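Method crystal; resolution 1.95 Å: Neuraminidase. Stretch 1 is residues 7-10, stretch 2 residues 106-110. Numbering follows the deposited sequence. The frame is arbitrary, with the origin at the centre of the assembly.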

ATOM      1  N   PHE A   7      -5.627  11.778  26.315  1.00 62.22           N
ATOM      2  CA  PHE A   7      -4.978  10.816  25.423  1.00 66.27           C
ATOM      3  C   PHE A   7      -5.792   9.527  25.229  1.00 51.69           C
ATOM      4  O   PHE A   7      -5.890   9.014  24.107  1.00 47.17           O
ATOM      5  CB  PHE A   7      -3.576  10.480  25.931  1.00 80.53           C
ATOM      6  CG  PHE A   7      -2.481  11.173  25.176  1.00 85.39           C
ATOM      7  CD1 PHE A   7      -1.956  10.615  24.023  1.00 81.77           C
ATOM      8  CD2 PHE A   7      -1.983  12.391  25.614  1.00 94.31           C
ATOM      9  CE1 PHE A   7      -0.950  11.252  23.321  1.00 90.15           C
ATOM     10  CE2 PHE A   7      -0.976  13.038  24.917  1.00 96.88           C
ATOM     11  CZ  PHE A   7      -0.457  12.468  23.769  1.00 94.14           C
ATOM     12  N   TYR A   8      -6.364   9.001  26.309  1.00 36.28           N
ATOM     13  CA  TYR A   8      -7.239   7.843  26.177  1.00 30.32           C
ATOM     14  C   TYR A   8      -8.577   8.339  25.695  1.00 32.79           C
ATOM     15  O   TYR A   8      -9.037   9.419  26.073  1.00 30.30           O
ATOM     16  CB  TYR A   8      -7.400   7.072  27.491  1.00 25.75           C
ATOM     17  CG  TYR A   8      -6.164   6.310  27.890  1.00 27.57           C
ATOM     18  CD1 TYR A   8      -5.664   5.297  27.084  1.00 26.66           C
ATOM     19  CD2 TYR A   8      -5.499   6.592  29.080  1.00 37.28           C
ATOM     20  CE1 TYR A   8      -4.538   4.582  27.443  1.00 33.26           C
ATOM     21  CE2 TYR A   8      -4.369   5.886  29.449  1.00 38.20           C
ATOM     22  CZ  TYR A   8      -3.887   4.888  28.621  1.00 36.39           C
ATOM     23  OH  TYR A   8      -2.765   4.185  28.974  1.00 38.30           O
ATOM     24  N   TRP A   9      -9.202   7.554  24.835  1.00 26.26           N
ATOM     25  CA  TRP A   9     -10.462   7.961  24.266  1.00 22.06           C
ATOM     26  C   TRP A   9     -11.577   7.798  25.276  1.00 25.69           C
ATOM     27  O   TRP A   9     -11.527   6.922  26.135  1.00 28.77           O
ATOM     28  CB  TRP A   9     -10.760   7.104  23.038  1.00 29.79           C
ATOM     29  CG  TRP A   9     -12.065   7.393  22.421  1.00 26.70           C
ATOM     30  CD1 TRP A   9     -12.339   8.379  21.538  1.00 24.35           C
ATOM     31  CD2 TRP A   9     -13.288   6.671  22.617  1.00 30.65           C
ATOM     32  NE1 TRP A   9     -13.659   8.331  21.170  1.00 25.86           N
ATOM     33  CE2 TRP A   9     -14.267   7.287  21.815  1.00 26.30           C
ATOM     34  CE3 TRP A   9     -13.649   5.562  23.390  1.00 30.46           C
ATOM     35  CZ2 TRP A   9     -15.596   6.840  21.763  1.00 26.20           C
ATOM     36  CZ3 TRP A   9     -14.960   5.111  23.337  1.00 25.79           C
ATOM     37  CH2 TRP A   9     -15.922   5.751  22.524  1.00 25.49           C
ATOM     38  N   ARG A  10     -12.585   8.650  25.169  1.00 25.70           N
ATOM     39  CA  ARG A  10     -13.864   8.383  25.806  1.00 31.13           C
ATOM     40  C   ARG A  10     -14.944   8.988  24.936  1.00 33.06           C
ATOM     41  O   ARG A  10     -14.683   9.920  24.179  1.00 35.19           O
ATOM     42  CB  ARG A  10     -13.916   8.955  27.222  1.00 39.14           C
ATOM     43  CG  ARG A  10     -13.974  10.461  27.284  1.00 43.69           C
ATOM     44  CD  ARG A  10     -13.344  10.969  28.571  1.00 77.88           C
ATOM     45  NE  ARG A  10     -11.915  10.649  28.619  1.00 92.12           N
ATOM     46  CZ  ARG A  10     -10.925  11.540  28.652  1.00 92.56           C
ATOM     47  NH1 ARG A  10     -11.171  12.847  28.662  1.00 88.65           N
ATOM     48  NH2 ARG A  10      -9.668  11.112  28.687  1.00 87.73           N
ATOM     49  N   PHE A 106      -9.836  -0.093  20.262  1.00 25.07           N
ATOM     50  CA  PHE A 106      -8.752   0.888  20.348  1.00 22.47           C
ATOM     51  C   PHE A 106      -9.019   1.849  21.494  1.00 17.98           C
ATOM     52  O   PHE A 106     -10.094   2.446  21.573  1.00 19.62           O
ATOM     53  CB  PHE A 106      -8.676   1.666  19.031  1.00 22.68           C
ATOM     54  CG  PHE A 106      -7.420   2.478  18.869  1.00 27.48           C
ATOM     55  CD1 PHE A 106      -6.218   1.858  18.557  1.00 25.49           C
ATOM     56  CD2 PHE A 106      -7.449   3.861  19.005  1.00 28.85           C
ATOM     57  CE1 PHE A 106      -5.053   2.606  18.390  1.00 31.65           C
ATOM     58  CE2 PHE A 106      -6.289   4.622  18.850  1.00 28.28           C
ATOM     59  CZ  PHE A 106      -5.088   3.989  18.546  1.00 30.13           C
ATOM     60  N   ASP A 107      -8.044   2.025  22.381  1.00 22.72           N
ATOM     61  CA  ASP A 107      -8.270   2.832  23.579  1.00 25.00           C
ATOM     62  C   ASP A 107      -7.814   4.286  23.450  1.00 29.03           C
ATOM     63  O   ASP A 107      -7.921   5.058  24.410  1.00 25.16           O
ATOM     64  CB  ASP A 107      -7.621   2.184  24.809  1.00 26.59           C
ATOM     65  CG  ASP A 107      -6.088   2.193  24.766  1.00 30.56           C
ATOM     66  OD1 ASP A 107      -5.489   2.790  23.841  1.00 24.81           O
ATOM     67  OD2 ASP A 107      -5.484   1.599  25.688  1.00 27.26           O
ATOM     68  N   GLY A 108      -7.327   4.654  22.269  1.00 29.84           N
ATOM     69  CA  GLY A 108      -6.797   5.987  22.037  1.00 30.91           C
ATOM     70  C   GLY A 108      -5.297   5.939  21.792  1.00 32.95           C
ATOM     71  O   GLY A 108      -4.763   6.751  21.046  1.00 31.49           O
ATOM     72  N   LEU A 109      -4.628   4.973  22.416  1.00 30.82           N
ATOM     73  CA  LEU A 109      -3.202   4.738  22.205  1.00 28.72           C
ATOM     74  C   LEU A 109      -2.901   3.484  21.405  1.00 41.96           C
ATOM     75  O   LEU A 109      -2.129   3.518  20.439  1.00 30.32           O
ATOM     76  CB  LEU A 109      -2.488   4.629  23.552  1.00 24.90           C
ATOM     77  CG  LEU A 109      -2.109   5.970  24.188  1.00 35.05           C
ATOM     78  CD1 LEU A 109      -3.247   6.971  24.055  1.00 34.75           C
ATOM     79  CD2 LEU A 109      -1.733   5.771  25.639  1.00 34.26           C
ATOM     80  N   LYS A 110      -3.491   2.367  21.821  1.00 31.79           N
ATOM     81  CA  LYS A 110      -3.189   1.092  21.199  1.00 25.45           C
ATOM     82  C   LYS A 110      -4.435   0.205  21.027  1.00 28.92           C
ATOM     83  O   LYS A 110      -5.446   0.415  21.679  1.00 24.35           O
ATOM     84  CB  LYS A 110      -2.154   0.349  22.032  1.00 23.97           C
ATOM     85  CG  LYS A 110      -0.830   1.074  22.181  1.00 40.40           C
ATOM     86  CD  LYS A 110      -0.034   1.064  20.893  1.00 56.87           C
ATOM     87  CE  LYS A 110       1.371   1.619  21.106  1.00 74.55           C
ATOM     88  NZ  LYS A 110       2.211   1.492  19.881  1.00 75.36           N
TER
HETATM   89  O   HOH W   1     -10.014   4.642  26.309  1.00 22.36           O

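Two irregular segments of the neuraminidase chain, about a hundred residues apart in sequence, meet where Tyr8 passes Gly108, their CA atoms 4.6 Å apart. One direct hydrogen bond joins them: Trp9 N donates to Asp107 O (2.8 Å), nearly linear at 170°. The same carbonyl receives a CA-H...O contact from Tyr8 CA (3.4 Å) and a hydrogen bond from water 1 (2.9 Å to Asp107 O), which also donates to Trp9 O (2.7 Å), bridging the backbones. Asp107 adopts chi1 p (68°), which brings OD1 back to its own loop, where it accepts from Leu109 N (2.7 Å) and Lys110 N (2.9 Å); OD2 lies 3.6 Å from Tyr8 CE1 and is hydrogen-bonded elsewhere in the structure. Asp107 N donates to Lys110 O (3.1 Å). Gly108 sits at phi 113°, where a CB would jam against the preceding carbonyl; an ideal CB would also lie 2.6 Å from Phe7 O and 2.7 Å from Trp9 N. Leu109 (chi1 m, chi2 p) points toward stretch 1; its CD1 lies 3.9 Å from Phe7 CD1, at the ring edge. The Tyr8 CA-to-CB bond points sideways, but with chi1 m (-72°) the ring comes nearer, so CE1 meets Leu109 CD2 (3.5 Å). Trp9, chi1 t, starts toward stretch 2, but its indole leads away. Phe7 is poorly ordered, its chi1 (-103°) between wells.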